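Local coordinates for protein homocysteine S-methyltransferase (Escherichia coli, PDB 5DMM) that catalyses zinc-dependent methyl transfer from S-methylmethionine, or less efficiently S-adenosylmethionine, to homocysteine, yielding methionine, at residues 276-287 / 298-310. Numbering follows the deposited sequence.
Sequences QLADYLPQWQAA and TTPADIAALKARS
Leu-306 is the apolar centre of this contact, its isobutyl group lying obliquely against that of Leu-277. CD1 of Leu-306 comes within 3.6 Å of Leu-277 CD2, while its other methyl, CD2, sits 3.7 Å from the CA of Ala-278. Leu-281 adds a third leucine: its CD2 lies 4.3 Å from Leu-306 CD2 and touches Leu-306 O (3.6 Å) and Ser-310 CB. An alanine in place of Leu-306 would probably open a gap against Leu-277 CD2 and the CA of Ala-278, leaving that Leu-277 methyl without its mate. The backbones come closest at Ala-278 and Leu-306, whose CA atoms are 4.8 Å apart; beside them the CB atoms of Ala-278 and Ala-305 meet at 3.5 Å. Along the exposed margin Arg-309 runs extended from CG to NE (chi3 172°), laying CD against the O and CB of Ala-278 before NH2 meets Asp-279 OD1 in a 3.1 Å salt bridge; carboxylate and guanidinium planes are 62° apart. Farther along, one water accepts from Ala-278 N and donates to Asp-302 OD1. The N-cap, Thr-299, accepts Ala-301 N on OG1, while Asp-302 OD2 receives Thr-299 N at 2.9 Å through its anti lone pair; Asp-302 thus serves both capping box and water bridge. In this TIM-barrel fold the contact sets residues 276-281 against helix 300-309; strand 289-292 follows in sequence between the segments, its Ile-292 touching Leu-281 and Leu-306, while Tyr-58 of helix 48-61 packs on Ile-303.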
loop_
_atom_site.group_PDB
_atom_site.type_symbol
_atom_site.label_atom_id
_atom_site.label_comp_id
_atom_site.label_asym_id
_atom_site.label_seq_id
_atom_site.Cartn_x
_atom_site.Cartn_y
_atom_site.Cartn_z
ATOM N N GLN A 276 4.014 -21.331 2.978
ATOM C CA GLN A 276 4.546 -20.440 1.952
ATOM C C GLN A 276 3.464 -19.517 1.395
ATOM O O GLN A 276 2.351 -19.951 1.104
ATOM C CB GLN A 276 5.171 -21.251 0.818
ATOM C CG GLN A 276 5.555 -20.429 -0.399
ATOM C CD GLN A 276 7.056 -20.340 -0.589
ATOM O OE1 GLN A 276 7.792 -21.267 -0.248
ATOM N NE2 GLN A 276 7.520 -19.214 -1.126
ATOM N N LEU A 277 3.813 -18.245 1.227
ATOM C CA LEU A 277 2.861 -17.237 0.778
ATOM C C LEU A 277 2.209 -17.620 -0.557
ATOM O O LEU A 277 0.980 -17.623 -0.683
ATOM C CB LEU A 277 3.562 -15.867 0.687
ATOM C CG LEU A 277 2.686 -14.639 0.433
ATOM C CD1 LEU A 277 3.378 -13.362 0.896
ATOM C CD2 LEU A 277 2.308 -14.499 -1.036
ATOM N N ALA A 278 3.023 -17.979 -1.544
ATOM C CA ALA A 278 2.504 -18.282 -2.874
ATOM C C ALA A 278 1.590 -19.518 -2.918
ATOM O O ALA A 278 0.801 -19.662 -3.848
ATOM C CB ALA A 278 3.648 -18.452 -3.851
ATOM N N ASP A 279 1.685 -20.398 -1.923
ATOM C CA ASP A 279 0.821 -21.589 -1.882
ATOM C C ASP A 279 -0.654 -21.240 -1.717
ATOM O O ASP A 279 -1.529 -22.059 -2.017
ATOM C CB ASP A 279 1.241 -22.529 -0.750
ATOM C CG ASP A 279 2.563 -23.220 -1.023
ATOM O OD1 ASP A 279 2.974 -23.277 -2.201
ATOM O OD2 ASP A 279 3.188 -23.703 -0.060
ATOM N N TYR A 280 -0.924 -20.031 -1.230
ATOM C CA TYR A 280 -2.288 -19.576 -0.970
ATOM C C TYR A 280 -3.004 -18.992 -2.181
ATOM O O TYR A 280 -4.200 -18.708 -2.118
ATOM C CB TYR A 280 -2.278 -18.522 0.135
ATOM C CG TYR A 280 -2.051 -19.076 1.514
ATOM C CD1 TYR A 280 -3.120 -19.289 2.374
ATOM C CD2 TYR A 280 -0.767 -19.387 1.964
ATOM C CE1 TYR A 280 -2.923 -19.792 3.635
ATOM C CE2 TYR A 280 -0.561 -19.893 3.222
ATOM C CZ TYR A 280 -1.643 -20.094 4.056
ATOM O OH TYR A 280 -1.452 -20.604 5.318
ATOM N N LEU A 281 -2.280 -18.794 -3.276
ATOM C CA LEU A 281 -2.832 -18.096 -4.427
ATOM C C LEU A 281 -4.175 -18.687 -4.924
ATOM O O LEU A 281 -5.115 -17.930 -5.187
ATOM C CB LEU A 281 -1.793 -18.059 -5.549
ATOM C CG LEU A 281 -2.157 -17.479 -6.917
ATOM C CD1 LEU A 281 -2.940 -16.197 -6.796
ATOM C CD2 LEU A 281 -0.886 -17.232 -7.715
ATOM N N PRO A 282 -4.289 -20.024 -5.034
ATOM C CA PRO A 282 -5.609 -20.518 -5.464
ATOM C C PRO A 282 -6.758 -20.226 -4.483
ATOM O O PRO A 282 -7.834 -19.850 -4.957
ATOM C CB PRO A 282 -5.388 -22.033 -5.608
ATOM C CG PRO A 282 -3.937 -22.176 -5.838
ATOM C CD PRO A 282 -3.279 -21.098 -5.027
ATOM N N GLN A 283 -6.559 -20.396 -3.175
ATOM C CA GLN A 283 -7.597 -20.072 -2.196
ATOM C C GLN A 283 -7.977 -18.600 -2.289
ATOM O O GLN A 283 -9.150 -18.242 -2.238
ATOM C CB GLN A 283 -7.148 -20.312 -0.758
ATOM C CG GLN A 283 -6.975 -21.718 -0.283
ATOM C CD GLN A 283 -6.111 -21.730 0.965
ATOM O OE1 GLN A 283 -6.359 -20.974 1.915
ATOM N NE2 GLN A 283 -5.059 -22.545 0.950
ATOM N N TRP A 284 -6.958 -17.752 -2.373
ATOM C CA TRP A 284 -7.183 -16.305 -2.407
ATOM C C TRP A 284 -7.936 -15.882 -3.650
ATOM O O TRP A 284 -8.883 -15.094 -3.565
ATOM C CB TRP A 284 -5.849 -15.555 -2.336
ATOM C CG TRP A 284 -5.188 -15.657 -1.021
ATOM C CD1 TRP A 284 -5.740 -16.104 0.149
ATOM C CD2 TRP A 284 -3.841 -15.292 -0.717
ATOM N NE1 TRP A 284 -4.811 -16.044 1.159
ATOM C CE2 TRP A 284 -3.638 -15.545 0.655
ATOM C CE3 TRP A 284 -2.784 -14.782 -1.478
ATOM C CZ2 TRP A 284 -2.409 -15.320 1.285
ATOM C CZ3 TRP A 284 -1.560 -14.560 -0.853
ATOM C CH2 TRP A 284 -1.387 -14.826 0.515
ATOM N N GLN A 285 -7.517 -16.398 -4.804
ATOM C CA GLN A 285 -8.140 -16.017 -6.061
ATOM C C GLN A 285 -9.600 -16.461 -6.085
ATOM O O GLN A 285 -10.467 -15.754 -6.597
ATOM C CB GLN A 285 -7.388 -16.619 -7.245
ATOM C CG GLN A 285 -8.007 -16.305 -8.601
ATOM C CD GLN A 285 -7.127 -16.728 -9.767
ATOM O OE1 GLN A 285 -5.949 -17.043 -9.588
ATOM N NE2 GLN A 285 -7.693 -16.726 -10.973
ATOM N N ALA A 286 -9.861 -17.630 -5.510
ATOM C CA ALA A 286 -11.215 -18.154 -5.450
ATOM C C ALA A 286 -12.078 -17.311 -4.516
ATOM O O ALA A 286 -13.307 -17.372 -4.579
ATOM C CB ALA A 286 -11.210 -19.611 -4.994
ATOM N N ALA A 287 -11.437 -16.545 -3.636
ATOM C CA ALA A 287 -12.160 -15.674 -2.716
ATOM C C ALA A 287 -12.220 -14.236 -3.213
ATOM O O ALA A 287 -12.518 -13.340 -2.441
ATOM C CB ALA A 287 -11.532 -15.716 -1.328
ATOM N N THR A 298 8.574 -10.035 3.550
ATOM C CA THR A 298 8.567 -10.613 2.214
ATOM C C THR A 298 9.658 -9.960 1.382
ATOM O O THR A 298 10.181 -8.894 1.719
ATOM C CB THR A 298 7.209 -10.461 1.516
ATOM O OG1 THR A 298 6.944 -9.075 1.273
ATOM C CG2 THR A 298 6.123 -11.053 2.390
ATOM N N THR A 299 10.030 -10.637 0.307
ATOM C CA THR A 299 11.130 -10.207 -0.537
ATOM C C THR A 299 10.721 -10.522 -1.979
ATOM O O THR A 299 9.654 -11.113 -2.207
ATOM C CB THR A 299 12.446 -10.948 -0.172
ATOM O OG1 THR A 299 12.377 -12.276 -0.684
ATOM C CG2 THR A 299 12.664 -11.011 1.332
ATOM N N PRO A 300 11.555 -10.149 -2.963
ATOM C CA PRO A 300 11.207 -10.521 -4.340
ATOM C C PRO A 300 11.084 -12.033 -4.574
ATOM O O PRO A 300 10.529 -12.438 -5.606
ATOM C CB PRO A 300 12.368 -9.945 -5.147
ATOM C CG PRO A 300 12.771 -8.716 -4.358
ATOM C CD PRO A 300 12.636 -9.144 -2.919
ATOM N N ALA A 301 11.582 -12.853 -3.649
ATOM C CA ALA A 301 11.436 -14.309 -3.774
ATOM C C ALA A 301 9.965 -14.708 -3.690
ATOM O O ALA A 301 9.518 -15.600 -4.407
ATOM C CB ALA A 301 12.239 -15.032 -2.709
ATOM N N ASP A 302 9.215 -14.041 -2.814
ATOM C CA ASP A 302 7.780 -14.306 -2.682
ATOM C C ASP A 302 7.015 -13.912 -3.937
ATOM O O ASP A 302 6.102 -14.632 -4.364
ATOM C CB ASP A 302 7.194 -13.566 -1.479
ATOM C CG ASP A 302 7.827 -13.984 -0.169
ATOM O OD1 ASP A 302 7.439 -15.047 0.368
ATOM O OD2 ASP A 302 8.702 -13.244 0.339
ATOM N N ILE A 303 7.372 -12.765 -4.513
ATOM C CA ILE A 303 6.734 -12.282 -5.739
ATOM C C ILE A 303 7.053 -13.224 -6.903
ATOM O O ILE A 303 6.185 -13.550 -7.717
ATOM C CB ILE A 303 7.188 -10.835 -6.066
ATOM C CG1 ILE A 303 6.807 -9.914 -4.907
ATOM C CG2 ILE A 303 6.544 -10.345 -7.348
ATOM C CD1 ILE A 303 5.328 -10.037 -4.528
ATOM N N ALA A 304 8.301 -13.671 -6.971
ATOM C CA ALA A 304 8.715 -14.634 -7.992
ATOM C C ALA A 304 7.922 -15.936 -7.867
ATOM O O ALA A 304 7.463 -16.505 -8.864
ATOM C CB ALA A 304 10.214 -14.903 -7.878
ATOM N N ALA A 305 7.728 -16.397 -6.638
ATOM C CA ALA A 305 6.921 -17.595 -6.417
ATOM C C ALA A 305 5.462 -17.394 -6.849
ATOM O O ALA A 305 4.850 -18.295 -7.417
ATOM C CB ALA A 305 6.980 -18.015 -4.954
ATOM N N LEU A 306 4.906 -16.216 -6.588
ATOM C CA LEU A 306 3.517 -15.942 -6.970
ATOM C C LEU A 306 3.384 -15.928 -8.477
ATOM O O LEU A 306 2.408 -16.444 -9.038
ATOM C CB LEU A 306 3.040 -14.603 -6.388
ATOM C CG LEU A 306 2.694 -14.585 -4.895
ATOM C CD1 LEU A 306 2.610 -13.168 -4.385
ATOM C CD2 LEU A 306 1.369 -15.294 -4.659
ATOM N N LYS A 307 4.383 -15.351 -9.127
ATOM C CA LYS A 307 4.412 -15.220 -10.576
ATOM C C LYS A 307 4.403 -16.603 -11.232
ATOM O O LYS A 307 3.667 -16.846 -12.192
ATOM C CB LYS A 307 5.644 -14.413 -10.995
ATOM C CG LYS A 307 5.842 -14.227 -12.493
ATOM C CD LYS A 307 4.733 -13.385 -13.090
ATOM C CE LYS A 307 4.970 -13.108 -14.564
ATOM N NZ LYS A 307 3.850 -12.307 -15.144
ATOM N N ALA A 308 5.201 -17.510 -10.676
ATOM C CA ALA A 308 5.308 -18.868 -11.195
ATOM C C ALA A 308 4.005 -19.639 -11.016
ATOM O O ALA A 308 3.650 -20.456 -11.861
ATOM C CB ALA A 308 6.452 -19.602 -10.522
ATOM N N ARG A 309 3.291 -19.371 -9.926
ATOM C CA ARG A 309 2.042 -20.083 -9.641
ATOM C C ARG A 309 0.839 -19.475 -10.345
ATOM O O ARG A 309 -0.246 -20.046 -10.333
ATOM C CB ARG A 309 1.796 -20.140 -8.130
ATOM C CG ARG A 309 2.688 -21.166 -7.436
ATOM C CD ARG A 309 2.634 -21.052 -5.921
ATOM N NE ARG A 309 3.328 -22.150 -5.246
ATOM C CZ ARG A 309 4.644 -22.210 -5.058
ATOM N NH1 ARG A 309 5.430 -21.236 -5.506
ATOM N NH2 ARG A 309 5.177 -23.252 -4.429
ATOM N N SER A 310 1.031 -18.318 -10.966
ATOM C CA SER A 310 -0.045 -17.681 -11.707
ATOM C C SER A 310 0.187 -17.786 -13.208
ATOM O O SER A 310 -0.717 -18.161 -13.957
ATOM C CB SER A 310 -0.192 -16.214 -11.291
ATOM O OG SER A 310 0.972 -15.472 -11.595
HETATM O O HOH W 1 5.940 -17.248 -1.474
#